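Local coordinates for protein acetone carboxylase alpha subunit (Xanthobacter autotrophicus Py2, PDB 5M45) that belongs to the hydantoinase B/oxoprolinase family, holds a manganese ion and assembles with a second copy of itself and with another protein, at residues G21-E26 with N126-P131; F61-A66 with E249-E254; G292-P297 with L404-T409; G443-Q446 with I450-V453; K699-K704 with T734-P739. All coordinates share one frame; numbering follows the deposited sequence.

Overall arrangement
From the N terminus, contact 1 closes the first long loop, fastening the start of helix 24-38 to the loop that follows helix 111-124. Contact 2 crosses it, pairing helices 54-75 and 227-255: residues 61-66 lie inside that loop and 249-254 well after it. The centres of contacts 1 and 2 are about 27 Å apart. The other three follow in series. Contact 3, nearest the chain's centre, sets strand 286-297 against helix 401-422. Contact 4 is a short hairpin with three residues between its segments. Contact 5 joins helix 694-706 to the end of helix 726-735 and the turn after it, on the opposite side of the chain's centre from contact 2.

Contact 1. Residues G21-E26 with N126-P131; sequences GETLKE and NWEANP
Glu128 reaches across to Thr23 and Leu24 and places its carboxylate at the first turn of helix 24-38. Its CB points at the other segment, and with CG anti to the backbone N (chi1 180°) and an extended chain beyond, CB and CG span the gap; contact begins at CD, 4.0 Å from Thr23 CB. At the tip the two oxygens part company. Glu128 OE1 accepts the backbone N-H of Leu24 at 2.8 Å, nearly straight (164°) and on its syn lone pair, the side facing the other oxygen. The same OE1 packs against carbon: Thr23 CB is 3.5 Å away and Leu24 CB 3.6 Å. A water is its second polar partner, donating to Glu128 OE1 and accepting from the backbone N of Lys25, so one carboxylate oxygen serves two successive amides of the helix start, the second through the water. Glu128 OE2 lies 3.9 Å from Thr23 CG2 and accepts a hydrogen bond from the backbone N of Ile17. The Thr23 and Glu128 side chains cross at about a right angle. Leu24 turns inward, touching Ile123 of helix 111-124 and Leu166 and Trp169 of strand 165-175. Further along 126-131, Asn130 bonds to the backbone of Arg214 and Leu212 of the second subunit. Thr23, the N-cap residue, accepts Glu26 N on OG1 at 3.0 Å, and Glu26 OE1 takes Thr23 N in return. The result is a helix N terminus closed by a capping box, with the acid of a distant loop accepting a first-turn amide.

Contact 2. Residues F61-A66 with E249-E254; sequences FSRLRA and EEVVAE
Arg63 meets Val251 and Glu254 where helices 54-75 and 227-255 pack as a nearly antiparallel pair, their short segments 165° apart in direction. The axes are 11.2 Å apart, a spacing bridged largely by the long side chains of Arg63 and Glu254. In the first shell Val251 CG2 sits over the centre of the Arg63 guanidinium, 3.9 Å from CZ, while Glu254 comes to the edge of the same group. Arginine is thus covered by a methyl on one face and paired with an acid near its plane. The two flat groups are far from coplanar: the carboxylate of Glu254 is turned 77° against the guanidinium, and one pair of atoms, NH1 and OE1, makes the salt bridge. Beside it, Leu64 CD2 touches the same methyl, Val251 CG2, at 4.2 Å.

Further out, the bend of the Arg63 chain at chi3 (71°) sets the guanidinium across Val251, whereas the extended Glu254 chain, with CG anti to the backbone N, delivers its acid to that edge. Leu64 is backed by Tyr260 and Phe263 of helix 257-282 and by Leu103 of strand 101-104. On another side of helix 54-75, Ser62 and Arg65 bond to the chain of another protein. Glu250 OE1 lies 4.7 Å from Arg63 NH2 and may add some negative potential. The tightest approach across the helices is Arg63 NH1 to Glu254 OE1, 2.7 Å.

Contact 3. Residues G292-P297 with L404-T409; sequences GFVDVP and LVSAWT
Val294 and Ser406 make the side-chain contact where strand 286-297, outermost within this chain in a mixed sheet, packs against helix 401-422. Strand and helix segments run roughly antiparallel, at 155°, with their axes only 6.8 Å apart. That closeness is consistent with glycine at 292, where a CB would run into Ser406 O: Gly292 CA is 5.1 Å from Ala407 CA. Val294 sets CG1 between its backbone N and carbonyl carbon (chi1 82°) and CG2 anti to the N. CB and both methyls therefore all face the serine hydroxyl, with CG2 3.6 Å and CG1 3.8 Å from Ser406 OG. Ser406 holds OG beside its own backbone N, chi1 -64°, which also turns the hydroxyl back along the helix to bond with the carbonyl O of His402. The hydroxyl is thus satisfied within its helix and meets the valine as a van der Waals neighbour. Phe293 points away from the helix; its ring meets that of His317 and an aromatic side chain of another protein's chain. Next to Gly292, the carbonyl of Ser406 is buried without a polar partner in the model; Gly292 CA lies 3.8 Å from Ser406 O, and the closest touch is Val294 CB to Ser406 OG, 3.4 Å.

Contact 4. Residues G443-Q446 with I450-V453; sequences GFNQ and IHAV
Gly443 and His451 form an antiparallel hydrogen-bonded pair through their backbones. Gly443 N donates to His451 O at 3.1 Å; the return bond from His451 N to Gly443 O is short, 2.8 Å, yet weak because its angle is only 129°. One residue further toward the turn, Phe444 and Ile450 make a non-hydrogen-bonded pair, with CA atoms 4.9 Å apart.

Asn445 reaches over the ring of His451 and lays its amide nitrogen above one face, 3.3 Å from the plane and offset toward the rim; ND2 comes 3.4 Å from CG of the histidine. The amide is inclined at 51° to the ring. CG of Asn445 sits between backbone N and carbonyl carbon (chi1 69°), which swings the amide toward the other strand. Its OD1 accepts from the backbone N of Tyr447 and of Glu449, so the turn fixes the amide's rotation and leaves ND2 for the histidine. His451 NE2 in turn bonds to the carbonyl O of Ala494, which holds the ring in place. On the other face of the sheet Phe444 CZ packs on Ile450 CG1 at 3.9 Å, and the backbone N of Ile450 lies over the phenyl rim.

The whole is the turn end of a beta hairpin between strands 440-442 and 450-454. The chain turns a corner at Gly443, Phe444 bonds by its backbone to Lys530, and Arg394 of the second subunit covers Phe444 and Ile450; strand 450-454 is, within this chain, an outermost strand of its four-stranded antiparallel sheet, beside 440-442.

Contact 5. Residues K699-K704 with T734-P739; sequences KGEREK and TFWDLP. Unlike the reference sequence in segment 734-739: Asp737 (reference Ser).
Trp736 packs its indole against Glu701 and Arg702, and this is the close side of the contact. Glu701 CG approaches Trp736 CH2 at 3.7 Å, and Arg702 CB lies 4.0 Å from Trp736 CE3. Glu701 bends at chi2 (76°), which brings CB and CG against the six-membered end of the indole at a slant while its acid leads away to bond, through OE2, with the backbone of another protein's chain. Trp736 is buried, with Phe735 CD2 over the centre of one ring face.

Arg702 carries the polar grip. Its chain is extended from CG to NE, and only the guanidinium is swung round. NE donates to Trp736 O at 2.8 Å with a bent angle of 134°; NH2 donates to Asp737 O, also at 2.8 Å but almost straight at 170°. Both oxygens lie near the guanidinium plane, at its edge, and a weak third bond runs from NE to Asp737 O. These carbonyls follow the end of helix 726-735, where Asp737 takes positive phi in a Schellman motif, and a cation there probably suits the partial negative charge of the helix end.

The solvent side is looser. Asp737, which differs from the reference sequence, is exposed; its OD2 stays 4.0 Å from Arg702 NH2 and well out of the guanidinium plane, probably a weak attraction of opposite charges with no N-H aimed at the oxygen.

The contact sets the C-terminal end of helix 726-735 against helix 694-706: Met698 and Ile705 of that helix also touch Trp736, and Leu706 meets Leu738 just beyond the turn.

Contact 1. Residues G21-E26 with N126-P131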
# COMPACT_ATOMS: atom_id res chain seq x y z
N GLY A 21 30.02 14.07 19.94
CA GLY A 21 29.00 13.89 20.97
C GLY A 21 27.68 14.63 20.82
O GLY A 21 26.77 14.47 21.66
N GLU A 22 27.54 15.45 19.78
CA GLU A 22 26.24 16.05 19.51
C GLU A 22 25.25 14.99 19.03
O GLU A 22 25.64 14.03 18.35
CB GLU A 22 26.37 17.13 18.44
CG GLU A 22 27.17 18.36 18.85
CD GLU A 22 27.38 19.27 17.66
OE1 GLU A 22 28.07 18.84 16.68
OE2 GLU A 22 26.83 20.40 17.67
N THR A 23 23.97 15.16 19.35
CA THR A 23 22.92 14.42 18.61
C THR A 23 22.86 14.90 17.14
O THR A 23 23.35 15.98 16.80
CB THR A 23 21.49 14.60 19.23
OG1 THR A 23 21.05 15.98 19.11
CG2 THR A 23 21.47 14.18 20.71
N LEU A 24 22.26 14.07 16.29
CA LEU A 24 22.01 14.48 14.88
C LEU A 24 21.31 15.85 14.78
O LEU A 24 21.73 16.70 13.99
CB LEU A 24 21.22 13.41 14.13
CG LEU A 24 21.93 12.11 13.78
CD1 LEU A 24 20.89 11.08 13.35
CD2 LEU A 24 22.97 12.28 12.68
N LYS A 25 20.27 16.05 15.58
CA LYS A 25 19.50 17.32 15.54
C LYS A 25 20.32 18.51 16.08
O LYS A 25 20.29 19.57 15.48
CB LYS A 25 18.16 17.20 16.29
CG LYS A 25 17.31 18.47 16.21
CD LYS A 25 15.88 18.27 16.67
CE LYS A 25 15.13 19.60 16.92
NZ LYS A 25 15.21 20.50 15.74
N GLU A 26 21.05 18.31 17.18
CA GLU A 26 21.93 19.36 17.74
C GLU A 26 22.96 19.81 16.70
O GLU A 26 23.18 21.03 16.52
CB GLU A 26 22.64 18.89 19.02
CG GLU A 26 21.76 18.90 20.27
CD GLU A 26 22.33 18.12 21.45
OE1 GLU A 26 23.41 17.47 21.28
OE2 GLU A 26 21.67 18.17 22.53
N ASN A 126 13.70 12.56 15.28
CA ASN A 126 14.31 11.80 16.38
C ASN A 126 14.32 10.29 16.14
O ASN A 126 14.10 9.48 17.07
CB ASN A 126 13.67 12.18 17.72
CG ASN A 126 14.57 11.85 18.92
OD1 ASN A 126 15.72 11.49 18.77
ND2 ASN A 126 14.03 12.02 20.11
N TRP A 127 14.65 9.92 14.91
CA TRP A 127 15.03 8.55 14.59
C TRP A 127 16.19 8.06 15.48
O TRP A 127 16.30 6.85 15.73
CB TRP A 127 15.43 8.42 13.12
CG TRP A 127 14.45 7.76 12.19
CD1 TRP A 127 14.72 6.70 11.37
CD2 TRP A 127 13.08 8.11 11.93
NE1 TRP A 127 13.62 6.35 10.64
CE2 TRP A 127 12.60 7.21 10.94
CE3 TRP A 127 12.22 9.07 12.44
CZ2 TRP A 127 11.29 7.25 10.45
CZ3 TRP A 127 10.90 9.13 11.93
CH2 TRP A 127 10.46 8.20 10.95
N GLU A 128 17.05 8.98 15.93
CA GLU A 128 18.17 8.60 16.82
C GLU A 128 17.69 7.90 18.10
O GLU A 128 18.31 6.92 18.52
CB GLU A 128 19.03 9.85 17.16
CG GLU A 128 20.22 9.61 18.08
CD GLU A 128 21.19 10.80 18.12
OE1 GLU A 128 21.00 11.76 17.29
OE2 GLU A 128 22.14 10.78 18.97
N ALA A 129 16.60 8.37 18.71
CA ALA A 129 16.08 7.75 19.93
C ALA A 129 15.19 6.52 19.63
O ALA A 129 15.16 5.62 20.44
CB ALA A 129 15.31 8.75 20.78
N ASN A 130 14.46 6.51 18.50
CA ASN A 130 13.62 5.37 18.09
C ASN A 130 13.33 5.53 16.58
O ASN A 130 12.77 6.58 16.19
CB ASN A 130 12.34 5.38 18.92
CG ASN A 130 11.31 4.33 18.51
OD1 ASN A 130 11.37 3.73 17.46
ND2 ASN A 130 10.34 4.11 19.36
N PRO A 131 13.68 4.56 15.72
CA PRO A 131 14.13 3.19 16.08
C PRO A 131 15.62 3.01 16.34
O PRO A 131 16.07 1.86 16.49
CB PRO A 131 13.75 2.38 14.84
CG PRO A 131 13.95 3.39 13.72
CD PRO A 131 13.48 4.70 14.27
O HOH W 1 18.96 13.49 16.76

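Contact 2. Residues F61-A66 with E249-E254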
# COMPACT_ATOMS: atom_id res chain seq x y z
N PHE A 61 39.20 14.67 -2.93
CA PHE A 61 38.22 14.91 -4.04
C PHE A 61 38.30 13.81 -5.11
O PHE A 61 37.30 13.21 -5.48
CB PHE A 61 38.44 16.30 -4.66
CG PHE A 61 37.74 16.51 -5.98
CD1 PHE A 61 36.39 16.82 -6.03
CD2 PHE A 61 38.44 16.42 -7.19
CE1 PHE A 61 35.74 17.00 -7.25
CE2 PHE A 61 37.82 16.59 -8.39
CZ PHE A 61 36.46 16.88 -8.44
N SER A 62 39.51 13.55 -5.57
CA SER A 62 39.78 12.60 -6.64
C SER A 62 39.36 11.18 -6.25
O SER A 62 38.61 10.54 -6.98
CB SER A 62 41.26 12.67 -7.04
OG SER A 62 41.64 11.62 -7.93
N ARG A 63 39.80 10.72 -5.08
CA ARG A 63 39.47 9.37 -4.64
C ARG A 63 37.97 9.13 -4.40
O ARG A 63 37.44 8.10 -4.79
CB ARG A 63 40.29 8.97 -3.40
CG ARG A 63 41.72 8.65 -3.73
CD ARG A 63 42.43 7.94 -2.59
NE ARG A 63 41.97 6.55 -2.38
CZ ARG A 63 42.33 5.80 -1.32
NH1 ARG A 63 43.13 6.25 -0.36
NH2 ARG A 63 41.88 4.56 -1.23
N LEU A 64 37.32 10.09 -3.76
CA LEU A 64 35.91 9.96 -3.39
C LEU A 64 34.97 10.16 -4.60
O LEU A 64 33.99 9.44 -4.72
CB LEU A 64 35.55 10.94 -2.27
CG LEU A 64 36.27 10.67 -0.94
CD1 LEU A 64 36.06 11.86 0.03
CD2 LEU A 64 35.84 9.35 -0.29
N ARG A 65 35.30 11.09 -5.50
CA ARG A 65 34.50 11.26 -6.71
C ARG A 65 34.63 9.99 -7.60
O ARG A 65 33.63 9.51 -8.14
CB ARG A 65 34.89 12.51 -7.51
CG ARG A 65 33.88 12.82 -8.63
CD ARG A 65 34.20 14.05 -9.46
NE ARG A 65 35.46 13.90 -10.22
CZ ARG A 65 35.88 14.68 -11.21
NH1 ARG A 65 35.13 15.67 -11.69
NH2 ARG A 65 37.04 14.43 -11.79
N ALA A 66 35.84 9.47 -7.75
CA ALA A 66 36.06 8.21 -8.48
C ALA A 66 35.30 7.03 -7.82
O ALA A 66 34.74 6.17 -8.52
CB ALA A 66 37.55 7.88 -8.58
N GLU A 249 35.92 4.29 4.68
CA GLU A 249 36.72 3.71 5.78
C GLU A 249 38.22 3.63 5.41
O GLU A 249 39.06 3.91 6.25
CB GLU A 249 36.17 2.32 6.19
CG GLU A 249 34.84 2.39 6.96
CD GLU A 249 34.11 1.02 7.11
OE1 GLU A 249 34.53 0.03 6.44
OE2 GLU A 249 33.09 0.92 7.87
N GLU A 250 38.54 3.25 4.17
CA GLU A 250 39.91 3.18 3.69
C GLU A 250 40.58 4.55 3.59
O GLU A 250 41.74 4.71 3.98
CB GLU A 250 39.99 2.47 2.31
CG GLU A 250 39.82 0.95 2.42
CD GLU A 250 39.47 0.22 1.13
OE1 GLU A 250 39.31 0.86 0.06
OE2 GLU A 250 39.31 -1.04 1.20
N VAL A 251 39.85 5.53 3.07
CA VAL A 251 40.33 6.92 2.96
C VAL A 251 40.61 7.51 4.33
O VAL A 251 41.66 8.12 4.53
CB VAL A 251 39.35 7.79 2.13
CG1 VAL A 251 39.65 9.27 2.25
CG2 VAL A 251 39.40 7.38 0.66
N VAL A 252 39.71 7.31 5.28
CA VAL A 252 39.93 7.78 6.65
C VAL A 252 41.15 7.10 7.30
O VAL A 252 41.98 7.76 7.94
CB VAL A 252 38.67 7.61 7.52
CG1 VAL A 252 38.98 7.88 9.01
CG2 VAL A 252 37.55 8.53 7.02
N ALA A 253 41.27 5.78 7.14
CA ALA A 253 42.43 5.02 7.66
C ALA A 253 43.72 5.57 7.10
O ALA A 253 44.66 5.77 7.83
CB ALA A 253 42.30 3.55 7.34
N GLU A 254 43.77 5.83 5.80
CA GLU A 254 44.97 6.34 5.15
C GLU A 254 45.31 7.83 5.42
O GLU A 254 46.46 8.15 5.64
CB GLU A 254 44.95 6.07 3.64
CG GLU A 254 46.24 6.61 2.96
CD GLU A 254 46.47 6.14 1.53
OE1 GLU A 254 45.46 5.84 0.85
OE2 GLU A 254 47.67 6.11 1.08

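Contact 3. Residues G292-P297 with L404-T409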
# COMPACT_ATOMS: atom_id res chain seq x y z
N GLY A 292 5.36 28.55 -17.83
CA GLY A 292 5.05 27.29 -18.52
C GLY A 292 3.67 26.75 -18.14
O GLY A 292 3.15 27.09 -17.09
N PHE A 293 3.13 25.89 -19.00
CA PHE A 293 1.83 25.24 -18.85
C PHE A 293 1.91 23.77 -19.34
O PHE A 293 2.80 23.41 -20.15
CB PHE A 293 0.76 25.94 -19.72
CG PHE A 293 0.63 27.42 -19.51
CD1 PHE A 293 1.39 28.32 -20.27
CD2 PHE A 293 -0.28 27.93 -18.60
CE1 PHE A 293 1.21 29.70 -20.10
CE2 PHE A 293 -0.43 29.30 -18.42
CZ PHE A 293 0.32 30.17 -19.17
N VAL A 294 0.92 22.95 -18.93
CA VAL A 294 0.62 21.65 -19.58
C VAL A 294 -0.84 21.20 -19.32
O VAL A 294 -1.51 21.71 -18.41
CB VAL A 294 1.68 20.56 -19.19
CG1 VAL A 294 1.36 19.93 -17.83
CG2 VAL A 294 1.83 19.48 -20.28
N ASP A 295 -1.33 20.29 -20.17
CA ASP A 295 -2.74 19.86 -20.16
C ASP A 295 -3.03 18.61 -19.34
O ASP A 295 -2.20 17.70 -19.32
CB ASP A 295 -3.26 19.68 -21.60
CG ASP A 295 -2.50 18.61 -22.43
OD1 ASP A 295 -1.25 18.71 -22.59
OD2 ASP A 295 -3.16 17.69 -22.98
N VAL A 296 -4.20 18.60 -18.69
CA VAL A 296 -4.74 17.43 -17.99
C VAL A 296 -6.18 17.15 -18.49
O VAL A 296 -7.16 17.59 -17.87
CB VAL A 296 -4.72 17.62 -16.47
CG1 VAL A 296 -5.20 16.36 -15.76
CG2 VAL A 296 -3.31 17.98 -15.99
N PRO A 297 -6.31 16.38 -19.62
CA PRO A 297 -7.62 16.13 -20.23
C PRO A 297 -8.39 14.94 -19.59
O PRO A 297 -8.63 13.91 -20.25
CB PRO A 297 -7.29 15.90 -21.71
CG PRO A 297 -5.91 15.36 -21.71
CD PRO A 297 -5.22 16.07 -20.56
N LEU A 404 6.39 18.88 -13.42
CA LEU A 404 7.77 19.34 -13.14
C LEU A 404 8.56 19.76 -14.39
O LEU A 404 9.10 20.86 -14.45
CB LEU A 404 8.56 18.23 -12.38
CG LEU A 404 8.14 17.91 -10.92
CD1 LEU A 404 8.91 16.70 -10.40
CD2 LEU A 404 8.38 19.09 -9.99
N VAL A 405 8.61 18.87 -15.40
CA VAL A 405 9.41 19.14 -16.62
C VAL A 405 8.82 20.30 -17.45
O VAL A 405 9.56 20.96 -18.21
CB VAL A 405 9.61 17.90 -17.52
CG1 VAL A 405 10.17 16.73 -16.73
CG2 VAL A 405 8.32 17.49 -18.22
N SER A 406 7.51 20.55 -17.26
CA SER A 406 6.79 21.59 -17.97
C SER A 406 6.98 22.98 -17.32
O SER A 406 6.86 24.00 -17.99
CB SER A 406 5.28 21.23 -18.02
OG SER A 406 5.02 20.04 -18.77
N ALA A 407 7.29 23.01 -16.02
CA ALA A 407 7.66 24.25 -15.32
C ALA A 407 9.15 24.60 -15.44
O ALA A 407 9.49 25.77 -15.61
CB ALA A 407 7.27 24.14 -13.85
N TRP A 408 10.03 23.60 -15.39
CA TRP A 408 11.49 23.86 -15.43
C TRP A 408 11.97 24.44 -16.78
O TRP A 408 12.92 25.24 -16.81
CB TRP A 408 12.31 22.62 -15.09
CG TRP A 408 12.12 22.05 -13.71
CD1 TRP A 408 11.85 22.73 -12.57
CD2 TRP A 408 12.20 20.66 -13.34
NE1 TRP A 408 11.73 21.85 -11.50
CE2 TRP A 408 11.93 20.57 -11.96
CE3 TRP A 408 12.46 19.48 -14.05
CZ2 TRP A 408 11.93 19.36 -11.28
CZ3 TRP A 408 12.47 18.27 -13.36
CH2 TRP A 408 12.19 18.22 -11.99
N THR A 409 11.33 24.05 -17.88
CA THR A 409 11.77 24.48 -19.22
C THR A 409 11.85 26.01 -19.39
O THR A 409 12.77 26.51 -20.03
CB THR A 409 10.94 23.81 -20.34
OG1 THR A 409 11.57 23.99 -21.62
CG2 THR A 409 9.52 24.34 -20.36

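Contact 4. Residues G443-Q446 with I450-V453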
# COMPACT_ATOMS: atom_id res chain seq x y z
N GLY A 443 0.01 -7.32 -17.37
CA GLY A 443 -0.65 -8.62 -17.59
C GLY A 443 0.39 -9.73 -17.59
O GLY A 443 1.39 -9.65 -16.83
N PHE A 444 0.17 -10.75 -18.42
CA PHE A 444 1.16 -11.86 -18.57
C PHE A 444 2.11 -11.65 -19.74
O PHE A 444 1.69 -11.30 -20.85
CB PHE A 444 0.48 -13.23 -18.68
CG PHE A 444 0.14 -13.84 -17.33
CD1 PHE A 444 -0.89 -13.35 -16.60
CD2 PHE A 444 0.89 -14.87 -16.79
CE1 PHE A 444 -1.19 -13.88 -15.34
CE2 PHE A 444 0.62 -15.39 -15.55
CZ PHE A 444 -0.42 -14.90 -14.81
N ASN A 445 3.40 -11.88 -19.49
CA ASN A 445 4.44 -11.66 -20.51
C ASN A 445 4.83 -12.98 -21.25
O ASN A 445 4.17 -14.03 -21.13
CB ASN A 445 5.62 -10.93 -19.89
CG ASN A 445 6.40 -11.80 -18.90
OD1 ASN A 445 6.15 -13.04 -18.77
ND2 ASN A 445 7.32 -11.17 -18.15
N GLN A 446 5.89 -12.91 -22.04
CA GLN A 446 6.37 -14.06 -22.82
C GLN A 446 6.91 -15.23 -21.97
O GLN A 446 7.12 -16.32 -22.49
CB GLN A 446 7.42 -13.63 -23.87
CG GLN A 446 8.68 -12.95 -23.35
CD GLN A 446 8.62 -11.43 -23.32
OE1 GLN A 446 7.65 -10.84 -22.80
NE2 GLN A 446 9.64 -10.78 -23.84
N ILE A 450 3.36 -12.66 -14.21
CA ILE A 450 2.78 -11.37 -13.98
C ILE A 450 3.86 -10.32 -14.24
O ILE A 450 5.01 -10.47 -13.80
CB ILE A 450 2.20 -11.26 -12.54
CG1 ILE A 450 0.98 -12.19 -12.40
CG2 ILE A 450 1.87 -9.82 -12.18
CD1 ILE A 450 0.44 -12.32 -10.99
N HIS A 451 3.47 -9.24 -14.93
CA HIS A 451 4.43 -8.25 -15.43
C HIS A 451 3.83 -6.86 -15.66
O HIS A 451 2.59 -6.69 -15.75
CB HIS A 451 5.03 -8.81 -16.76
CG HIS A 451 6.26 -8.11 -17.24
ND1 HIS A 451 7.43 -8.03 -16.50
CD2 HIS A 451 6.54 -7.54 -18.43
CE1 HIS A 451 8.36 -7.42 -17.21
NE2 HIS A 451 7.84 -7.11 -18.39
N ALA A 452 4.73 -5.87 -15.75
CA ALA A 452 4.40 -4.53 -16.22
C ALA A 452 5.56 -4.00 -17.06
O ALA A 452 6.69 -4.47 -16.93
CB ALA A 452 4.11 -3.59 -15.05
N VAL A 453 5.25 -3.08 -17.94
CA VAL A 453 6.25 -2.41 -18.79
C VAL A 453 6.22 -0.88 -18.58
O VAL A 453 5.19 -0.30 -18.16
CB VAL A 453 6.11 -2.76 -20.29
CG1 VAL A 453 6.22 -4.26 -20.48
CG2 VAL A 453 4.80 -2.29 -20.91

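Contact 5. Residues K699-K704 with T734-P739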
# COMPACT_ATOMS: atom_id res chain seq x y z
N LYS A 699 -7.74 45.00 -26.89
CA LYS A 699 -9.11 45.48 -26.75
C LYS A 699 -10.14 44.33 -26.92
O LYS A 699 -11.09 44.19 -26.09
CB LYS A 699 -9.35 46.60 -27.77
CG LYS A 699 -10.64 47.34 -27.65
CD LYS A 699 -10.77 48.34 -28.80
CE LYS A 699 -12.22 48.89 -28.85
NZ LYS A 699 -12.31 50.29 -29.37
N GLY A 700 -9.94 43.51 -27.96
CA GLY A 700 -10.85 42.37 -28.20
C GLY A 700 -10.72 41.23 -27.17
O GLY A 700 -11.74 40.60 -26.78
N GLU A 701 -9.49 40.95 -26.73
CA GLU A 701 -9.28 39.92 -25.70
C GLU A 701 -9.89 40.33 -24.33
O GLU A 701 -10.53 39.50 -23.66
CB GLU A 701 -7.80 39.57 -25.56
CG GLU A 701 -7.51 38.33 -24.71
CD GLU A 701 -7.80 36.99 -25.42
OE1 GLU A 701 -8.49 36.94 -26.46
OE2 GLU A 701 -7.34 35.95 -24.98
N ARG A 702 -9.71 41.60 -23.95
CA ARG A 702 -10.34 42.16 -22.76
C ARG A 702 -11.89 41.99 -22.74
O ARG A 702 -12.46 41.67 -21.67
CB ARG A 702 -9.97 43.65 -22.61
CG ARG A 702 -10.57 44.35 -21.38
CD ARG A 702 -10.10 45.78 -21.28
NE ARG A 702 -10.64 46.43 -20.10
CZ ARG A 702 -11.82 47.05 -20.04
NH1 ARG A 702 -12.64 47.16 -21.09
NH2 ARG A 702 -12.20 47.59 -18.90
N GLU A 703 -12.55 42.20 -23.89
CA GLU A 703 -13.98 41.96 -24.01
C GLU A 703 -14.37 40.51 -23.69
O GLU A 703 -15.37 40.27 -22.99
CB GLU A 703 -14.52 42.36 -25.41
CG GLU A 703 -16.01 41.98 -25.57
CD GLU A 703 -16.63 42.31 -26.94
OE1 GLU A 703 -15.88 42.65 -27.93
OE2 GLU A 703 -17.90 42.23 -27.00
N LYS A 704 -13.58 39.56 -24.19
CA LYS A 704 -13.83 38.16 -23.87
C LYS A 704 -13.64 37.84 -22.38
O LYS A 704 -14.42 37.06 -21.83
CB LYS A 704 -12.91 37.26 -24.69
CG LYS A 704 -13.25 37.35 -26.16
CD LYS A 704 -12.43 36.40 -26.99
CE LYS A 704 -12.76 36.65 -28.43
NZ LYS A 704 -11.76 35.97 -29.26
N THR A 734 -4.83 44.67 -13.24
CA THR A 734 -4.19 45.90 -13.67
C THR A 734 -3.87 45.84 -15.17
O THR A 734 -4.13 46.79 -15.90
CB THR A 734 -2.89 46.17 -12.88
OG1 THR A 734 -3.21 46.28 -11.50
CG2 THR A 734 -2.25 47.48 -13.29
N PHE A 735 -3.30 44.72 -15.61
CA PHE A 735 -2.89 44.57 -17.00
C PHE A 735 -4.10 44.72 -17.94
O PHE A 735 -4.00 45.40 -18.96
CB PHE A 735 -2.19 43.23 -17.29
CG PHE A 735 -1.77 43.11 -18.73
CD1 PHE A 735 -0.57 43.68 -19.18
CD2 PHE A 735 -2.64 42.53 -19.67
CE1 PHE A 735 -0.22 43.64 -20.51
CE2 PHE A 735 -2.29 42.48 -21.01
CZ PHE A 735 -1.08 43.05 -21.43
N TRP A 736 -5.20 44.06 -17.59
CA TRP A 736 -6.43 44.07 -18.41
C TRP A 736 -7.44 45.18 -18.06
O TRP A 736 -8.55 45.23 -18.62
CB TRP A 736 -7.10 42.70 -18.35
CG TRP A 736 -6.34 41.60 -19.05
CD1 TRP A 736 -5.79 40.49 -18.48
CD2 TRP A 736 -6.07 41.51 -20.45
NE1 TRP A 736 -5.19 39.73 -19.43
CE2 TRP A 736 -5.35 40.32 -20.66
CE3 TRP A 736 -6.36 42.33 -21.56
CZ2 TRP A 736 -4.90 39.91 -21.94
CZ3 TRP A 736 -5.93 41.91 -22.83
CH2 TRP A 736 -5.20 40.73 -23.00
N ASP A 737 -7.06 46.07 -17.13
CA ASP A 737 -7.89 47.22 -16.71
C ASP A 737 -9.31 46.77 -16.32
O ASP A 737 -10.31 47.30 -16.81
CB ASP A 737 -7.88 48.26 -17.82
CG ASP A 737 -8.57 49.57 -17.44
OD1 ASP A 737 -8.47 50.00 -16.27
OD2 ASP A 737 -9.21 50.20 -18.34
N LEU A 738 -9.39 45.76 -15.46
CA LEU A 738 -10.70 45.17 -15.08
C LEU A 738 -11.29 45.92 -13.88
O LEU A 738 -10.57 46.26 -12.96
CB LEU A 738 -10.58 43.68 -14.76
CG LEU A 738 -9.97 42.84 -15.90
CD1 LEU A 738 -9.68 41.42 -15.45
CD2 LEU A 738 -10.87 42.83 -17.13
N PRO A 739 -12.61 46.17 -13.89
CA PRO A 739 -13.24 46.79 -12.75
C PRO A 739 -13.34 45.82 -11.54
O PRO A 739 -13.34 44.59 -11.72
CB PRO A 739 -14.63 47.11 -13.28
CG PRO A 739 -14.92 46.01 -14.23
CD PRO A 739 -13.61 45.75 -14.89